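PDB 4QB5: Glyoxalase/bleomycin resistance protein/dioxygenase from Albidiferax ferrireducens T118, which is of unconfirmed function but belongs to the glyoxalase/bleomycin resistance/dioxygenase superfamily and may act as a dioxygenase. Local coordinates for residues G30-E35 against D134-K139; S37-D42 against I106-T111; G46-G51 against D99-A104. One frame throughout, in Å; residues are numbered along the deposited sequence.

Interaction 1 (G30-E35 against D134-K139); sequences GVNDLE and DPDGNK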
# COMPACT_ATOMS: atom_id res chain seq x y z
N GLY C 30 -1.01 9.72 -0.74
CA GLY C 30 -1.01 11.17 -0.91
C GLY C 30 -2.15 11.85 -0.23
O GLY C 30 -3.26 11.34 -0.19
N VAL C 31 -1.89 12.98 0.40
CA VAL C 31 -2.98 13.73 1.03
C VAL C 31 -2.90 15.20 0.61
O VAL C 31 -1.82 15.69 0.28
CB VAL C 31 -2.91 13.63 2.58
CG1 VAL C 31 -2.95 12.19 3.01
CG2 VAL C 31 -1.66 14.29 3.15
N ASN C 32 -4.03 15.90 0.59
CA ASN C 32 -4.07 17.29 0.16
C ASN C 32 -4.01 18.26 1.33
O ASN C 32 -3.70 19.43 1.14
CB ASN C 32 -5.26 17.53 -0.80
CG ASN C 32 -4.97 16.98 -2.26
OD1 ASN C 32 -5.82 16.27 -2.89
ND2 ASN C 32 -3.79 17.34 -2.80
N ASP C 33 -4.18 17.73 2.55
CA ASP C 33 -4.06 18.55 3.77
C ASP C 33 -3.45 17.74 4.88
O ASP C 33 -4.15 16.90 5.54
CB ASP C 33 -5.44 19.05 4.18
CG ASP C 33 -5.35 20.07 5.32
OD1 ASP C 33 -4.44 19.94 6.19
OD2 ASP C 33 -6.19 20.98 5.32
N LEU C 34 -2.15 17.94 5.07
CA LEU C 34 -1.41 17.13 5.98
C LEU C 34 -1.93 17.11 7.44
O LEU C 34 -1.88 16.07 8.10
CB LEU C 34 0.03 17.51 5.96
CG LEU C 34 0.94 16.92 4.93
CD1 LEU C 34 2.25 17.68 4.93
CD2 LEU C 34 1.21 15.45 5.12
N GLU C 35 -2.41 18.26 7.93
CA GLU C 35 -2.79 18.37 9.32
C GLU C 35 -4.13 17.73 9.53
O GLU C 35 -4.32 17.04 10.53
CB GLU C 35 -2.77 19.87 9.78
CG GLU C 35 -1.38 20.46 9.78
CD GLU C 35 -0.39 19.69 10.65
OE1 GLU C 35 -0.74 19.18 11.75
OE2 GLU C 35 0.77 19.58 10.25
N ASP C 134 -10.43 7.55 3.70
CA ASP C 134 -9.85 8.65 4.44
C ASP C 134 -10.39 9.99 3.85
O ASP C 134 -11.18 10.01 2.89
CB ASP C 134 -8.32 8.49 4.57
CG ASP C 134 -7.53 8.96 3.34
OD1 ASP C 134 -8.11 9.46 2.34
OD2 ASP C 134 -6.25 8.82 3.38
N PRO C 135 -10.02 11.09 4.46
CA PRO C 135 -10.52 12.40 4.03
C PRO C 135 -10.18 12.71 2.61
O PRO C 135 -10.88 13.48 2.03
CB PRO C 135 -9.81 13.39 4.98
CG PRO C 135 -9.60 12.58 6.23
CD PRO C 135 -9.28 11.17 5.73
N ASP C 136 -9.14 12.09 2.05
CA ASP C 136 -8.77 12.29 0.62
C ASP C 136 -9.36 11.26 -0.33
O ASP C 136 -9.11 11.35 -1.49
CB ASP C 136 -7.24 12.28 0.50
CG ASP C 136 -6.62 13.50 1.17
OD1 ASP C 136 -6.47 14.56 0.50
OD2 ASP C 136 -6.34 13.45 2.37
N GLY C 137 -10.18 10.33 0.14
CA GLY C 137 -10.71 9.30 -0.74
C GLY C 137 -9.78 8.07 -0.80
O GLY C 137 -10.10 7.07 -1.46
N ASN C 138 -8.65 8.06 -0.13
CA ASN C 138 -7.89 6.79 -0.08
C ASN C 138 -8.70 5.66 0.59
O ASN C 138 -9.24 5.85 1.68
CB ASN C 138 -6.54 6.92 0.65
CG ASN C 138 -5.62 7.97 0.02
OD1 ASN C 138 -5.24 8.96 0.66
ND2 ASN C 138 -5.26 7.77 -1.23
N LYS C 139 -8.76 4.49 -0.06
CA LYS C 139 -9.55 3.39 0.44
C LYS C 139 -8.72 2.53 1.34
O LYS C 139 -7.65 2.09 0.93
CB LYS C 139 -10.12 2.54 -0.74
CG LYS C 139 -11.11 1.51 -0.29
CD LYS C 139 -11.75 0.83 -1.50
CE LYS C 139 -12.92 -0.01 -1.07
NZ LYS C 139 -13.31 -0.92 -2.20
O HOH W 1 -5.99 15.81 3.54

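Interaction 2 (S37-D42 against I106-T111); sequences SKKFYD and IANGGT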
# COMPACT_ATOMS: atom_id res chain seq x y z
N SER C 37 -5.14 15.20 7.71
CA SER C 37 -4.89 13.76 7.61
C SER C 37 -4.16 13.21 8.83
O SER C 37 -4.38 12.11 9.20
CB SER C 37 -4.10 13.45 6.31
OG SER C 37 -4.94 13.71 5.17
N LYS C 38 -3.23 13.97 9.40
CA LYS C 38 -2.55 13.61 10.63
C LYS C 38 -3.57 13.35 11.76
O LYS C 38 -3.46 12.38 12.52
CB LYS C 38 -1.58 14.69 11.06
CG LYS C 38 -0.84 14.28 12.32
CD LYS C 38 -0.00 15.40 12.84
CE LYS C 38 0.96 14.88 13.87
NZ LYS C 38 0.27 14.45 15.09
N LYS C 39 -4.57 14.20 11.84
CA LYS C 39 -5.53 14.07 12.91
C LYS C 39 -6.40 12.83 12.69
O LYS C 39 -6.67 12.07 13.62
CB LYS C 39 -6.33 15.34 13.01
CG LYS C 39 -7.41 15.26 14.08
CD LYS C 39 -8.10 16.63 14.24
CE LYS C 39 -9.59 16.43 14.43
NZ LYS C 39 -10.13 15.64 13.27
N PHE C 40 -6.83 12.60 11.45
CA PHE C 40 -7.50 11.32 11.10
C PHE C 40 -6.66 10.07 11.44
O PHE C 40 -7.15 9.19 12.18
CB PHE C 40 -7.90 11.37 9.63
CG PHE C 40 -8.51 10.12 9.12
CD1 PHE C 40 -9.86 9.89 9.28
CD2 PHE C 40 -7.77 9.18 8.48
CE1 PHE C 40 -10.43 8.73 8.77
CE2 PHE C 40 -8.33 8.03 7.98
CZ PHE C 40 -9.67 7.79 8.13
N TYR C 41 -5.42 10.01 10.95
CA TYR C 41 -4.58 8.78 11.12
C TYR C 41 -4.12 8.58 12.57
O TYR C 41 -4.03 7.45 13.02
CB TYR C 41 -3.42 8.67 10.09
CG TYR C 41 -3.92 8.26 8.75
CD1 TYR C 41 -4.26 6.93 8.51
CD2 TYR C 41 -4.08 9.18 7.67
CE1 TYR C 41 -4.76 6.53 7.31
CE2 TYR C 41 -4.53 8.75 6.42
CZ TYR C 41 -4.89 7.45 6.25
OH TYR C 41 -5.39 7.00 5.03
N ASP C 42 -3.82 9.66 13.28
CA ASP C 42 -3.56 9.61 14.73
C ASP C 42 -4.70 8.88 15.44
O ASP C 42 -4.47 7.89 16.20
CB ASP C 42 -3.37 11.04 15.33
CG ASP C 42 -2.00 11.63 15.03
OD1 ASP C 42 -1.14 11.01 14.30
OD2 ASP C 42 -1.74 12.77 15.53
N ILE C 106 -14.83 7.26 11.23
CA ILE C 106 -16.06 8.02 11.03
C ILE C 106 -16.13 9.24 11.94
O ILE C 106 -16.79 10.20 11.62
CB ILE C 106 -17.31 7.16 11.27
CG1 ILE C 106 -17.34 5.97 10.30
CG2 ILE C 106 -18.55 8.03 11.09
CD1 ILE C 106 -17.26 6.31 8.85
N ALA C 107 -15.51 9.16 13.11
CA ALA C 107 -15.56 10.30 14.03
C ALA C 107 -14.61 11.42 13.60
O ALA C 107 -14.75 12.54 14.07
CB ALA C 107 -15.22 9.86 15.44
N ASN C 108 -13.65 11.13 12.71
CA ASN C 108 -12.60 12.08 12.43
C ASN C 108 -12.46 12.45 10.96
O ASN C 108 -11.39 12.74 10.49
CB ASN C 108 -11.26 11.47 12.88
CG ASN C 108 -11.12 11.45 14.34
OD1 ASN C 108 -11.52 10.50 15.04
ND2 ASN C 108 -10.68 12.54 14.84
N GLY C 109 -13.48 12.33 10.19
CA GLY C 109 -13.39 12.86 8.83
C GLY C 109 -13.44 11.86 7.73
O GLY C 109 -13.44 12.25 6.59
N GLY C 110 -13.47 10.58 8.05
CA GLY C 110 -13.52 9.57 7.03
C GLY C 110 -14.93 9.21 6.71
O GLY C 110 -15.83 9.65 7.36
N THR C 111 -15.14 8.41 5.69
CA THR C 111 -16.49 8.00 5.32
C THR C 111 -16.48 6.46 5.20
O THR C 111 -15.45 5.82 4.95
CB THR C 111 -16.89 8.62 4.02
OG1 THR C 111 -15.91 8.28 3.06
CG2 THR C 111 -16.96 10.16 4.12
O HOH W 2 -9.02 15.20 10.49

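Interaction 3 (G46-G51 against D99-A104); sequences GTLGIG and DAFHAA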
# COMPACT_ATOMS: atom_id res chain seq x y z
N GLY C 46 -4.15 4.96 16.12
CA GLY C 46 -4.05 4.84 17.59
C GLY C 46 -4.87 3.64 18.11
O GLY C 46 -4.51 3.01 19.10
N THR C 47 -5.98 3.33 17.45
CA THR C 47 -6.83 2.24 17.93
C THR C 47 -6.11 0.89 17.77
O THR C 47 -6.46 -0.09 18.44
CB THR C 47 -8.16 2.08 17.18
OG1 THR C 47 -7.90 1.73 15.79
CG2 THR C 47 -9.03 3.30 17.31
N LEU C 48 -5.14 0.84 16.86
CA LEU C 48 -4.30 -0.35 16.65
C LEU C 48 -2.99 -0.23 17.36
O LEU C 48 -2.10 -1.06 17.19
CB LEU C 48 -4.03 -0.55 15.13
CG LEU C 48 -5.25 -0.54 14.25
CD1 LEU C 48 -4.97 -0.81 12.79
CD2 LEU C 48 -6.25 -1.56 14.73
N GLY C 49 -2.86 0.78 18.21
CA GLY C 49 -1.65 0.93 19.02
C GLY C 49 -0.46 1.54 18.27
O GLY C 49 0.68 1.45 18.71
N ILE C 50 -0.72 2.21 17.16
CA ILE C 50 0.29 2.84 16.34
C ILE C 50 0.28 4.33 16.69
O ILE C 50 -0.80 4.96 16.54
CB ILE C 50 -0.03 2.55 14.88
CG1 ILE C 50 0.19 1.07 14.64
CG2 ILE C 50 0.83 3.37 13.89
CD1 ILE C 50 -0.36 0.60 13.33
N GLY C 51 1.46 4.82 17.22
CA GLY C 51 1.71 6.10 18.07
C GLY C 51 1.52 7.17 17.05
O GLY C 51 1.37 6.81 15.83
N ASP C 99 -13.60 -2.73 14.63
CA ASP C 99 -14.74 -1.85 14.80
C ASP C 99 -14.30 -0.50 15.43
O ASP C 99 -14.89 0.49 15.14
CB ASP C 99 -15.79 -2.44 15.71
CG ASP C 99 -16.60 -3.54 15.03
OD1 ASP C 99 -16.54 -3.76 13.80
OD2 ASP C 99 -17.27 -4.21 15.79
N ALA C 100 -13.36 -0.52 16.35
CA ALA C 100 -12.83 0.76 16.96
C ALA C 100 -12.14 1.65 15.94
O ALA C 100 -12.30 2.86 15.91
CB ALA C 100 -11.80 0.35 18.01
N PHE C 101 -11.39 1.02 15.04
CA PHE C 101 -10.83 1.69 13.85
C PHE C 101 -11.89 2.38 13.00
O PHE C 101 -11.77 3.54 12.67
CB PHE C 101 -10.14 0.56 13.05
CG PHE C 101 -9.57 0.92 11.73
CD1 PHE C 101 -8.19 1.08 11.60
CD2 PHE C 101 -10.33 0.82 10.57
CE1 PHE C 101 -7.60 1.26 10.36
CE2 PHE C 101 -9.75 1.01 9.30
CZ PHE C 101 -8.38 1.22 9.20
N HIS C 102 -12.92 1.62 12.65
CA HIS C 102 -14.00 2.10 11.84
C HIS C 102 -14.67 3.29 12.53
O HIS C 102 -14.88 4.33 11.91
CB HIS C 102 -15.00 0.99 11.52
CG HIS C 102 -16.09 1.44 10.60
ND1 HIS C 102 -16.03 1.26 9.23
CD2 HIS C 102 -17.26 2.04 10.84
CE1 HIS C 102 -17.11 1.77 8.67
NE2 HIS C 102 -17.88 2.24 9.63
N ALA C 103 -14.97 3.15 13.82
CA ALA C 103 -15.57 4.24 14.57
C ALA C 103 -14.66 5.49 14.61
O ALA C 103 -15.15 6.60 14.47
CB ALA C 103 -15.94 3.78 16.01
N ALA C 104 -13.38 5.32 14.88
CA ALA C 104 -12.51 6.43 14.94
C ALA C 104 -12.47 7.13 13.58
O ALA C 104 -12.49 8.37 13.48
CB ALA C 104 -11.13 5.99 15.35

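Interaction 1 (G30-E35 against D134-K139)
The carboxylate of Asp-136 lies against Val-31 and Asn-32, and its two oxygens divide the work. OD1 accepts the backbone N-H of Asn-32 at 2.8 Å, with an N-H...O angle of 150°; the donor stands above the carboxylate plane, 43° out of it. OD2 lies over the branch point of Val-31, 3.4 Å from its CB, and also takes a water at 2.7 Å. That water accepts from Asp-33 N and donates to Asp-33 O, so the single carboxylate reads two successive backbone N-H groups, one directly and one through solvent. With chi1 at -68°, CG of Asp-136 sits anti to its own carbonyl carbon, which swings the group toward the 30-35 chain. A second flat group, the carboxylate of Asp-134, shapes the turn that presents Asp-136. Its OD1 accepts from Asp-136 N (2.8 Å) and Asn-138 N (2.9 Å), which reach it from opposite faces of the plane; the first bond makes an Asx turn, overlaid on the type I turn from Asp-134 to Gly-137. OD2 of Asp-134 is hydrogen-bonded to Tyr-41 OH. On the opposing segment Asp-33 is the N-cap of helix 34-46, its OD1 accepting from Val-36 N and, weakly, from Glu-35 N. The contact thus joins the link between strand 24-30 and helix 34-46 to the hairpin loop between strands 127-133 and 139-144. Strand 24-30 belongs to one four-stranded sheet and the hairpin to the other, while Ser-37 and Phe-40 of the helix pack against the loop.

Interaction 2 (S37-D42 against I106-T111)
Van der Waals packing of Phe-40 on the 108-110 backbone makes up most of this contact, where helix 34-46 meets the chain leaving helix 95-107. CG of Phe-40 is anti to the backbone N (chi1 177°), and the ring thereby extends from the helix to the 108-110 backbone. The carbonyl O of Asn-108 lies at the ring edge, close to its plane, 3.5 Å from CD1. At the next ring atom, CE1 comes within 3.6 Å of Gly-110 N, which lies oblique to the ring, and equally near Gly-110 CA. Gly-110 offers only backbone here, and the ring of Phe-40 lies directly against it. CB of Asn-108 completes the packing 4.2 Å from CD1 of the ring, on which Asp-134 and Pro-135 also pack.

The polar part is looser and runs through solvent. Lys-39 bends at its last two torsions and brings NZ beside the Asn-108 side chain, which it crosses at about a right angle. A water accepts from Lys-39 NZ at 3.0 Å and donates a long, weak bond to Asn-108 O, the oxygen that also borders the Phe-40 ring.

Asn-108 is the first residue to leave helical geometry, and Gly-109 follows with positive phi (114°), turning the chain into strand 111-120. Helices 34-46 and 95-107 each follow the first strand of a beta-alpha-beta-beta-beta module with strand order 1-4-3-2, and two such modules are the pattern of the vicinal oxygen chelate fold.

Interaction 3 (G46-G51 against D99-A104)
Thr-47 contributes the largest buried area and faces helix 95-107 with both branches of its side chain. The methyl CG2 rests on the helix between two alanines one turn apart: it is 3.6 Å from Ala-100 O, 4.1 Å from Ala-100 CB and 3.9 Å from Ala-104 CB. With these small residues under CG2, the CA atoms of Thr-47 and Phe-101 lie 5.7 Å apart. OG1 lies 3.5 Å from Phe-101 CA, near the plane of the Phe-101 ring and at its edge. Its hydrogen-bonding partner is Leu-44 O: the hydroxyl turns back to helix 34-46, while the methyl packs on helix 95-107.

Phe-101 comes next. At chi1 175° its ring points away from its own N and runs along the contact to Leu-48, whose CD1 meets CD1 of the ring at 3.9 Å in an apolar, oblique approach. Leu-44, Phe-90 and Leu-132 also pack on this ring, and Phe-90 touches Leu-48 as well.

Helix 34-46 ends in a Schellman motif, with Gly-49 as the C-prime residue. This turn packs on helix 95-107, so the helices of the two beta-alpha-beta-beta-beta modules meet here, as expected of the vicinal oxygen chelate fold.

From the N terminus, strand 24-30 leads into interaction 1, whose second segment lies almost a hundred residues later and closes the longest loop. Helix 34-46 then supplies the first segment of interaction 2, and the turn beyond its end that of interaction 3. Helix 95-107 and the chain just beyond it return the partners in reverse order, 99-104 before 106-111, so interaction 3 nests inside interaction 2 and both inside interaction 1; none cross. Interactions 1 and 2 touch through helix 34-46, whereas interactions 1 and 3 have centres about 17 Å apart. Together they tie the first helix and its flanks to the second helix and the 127-144 hairpin.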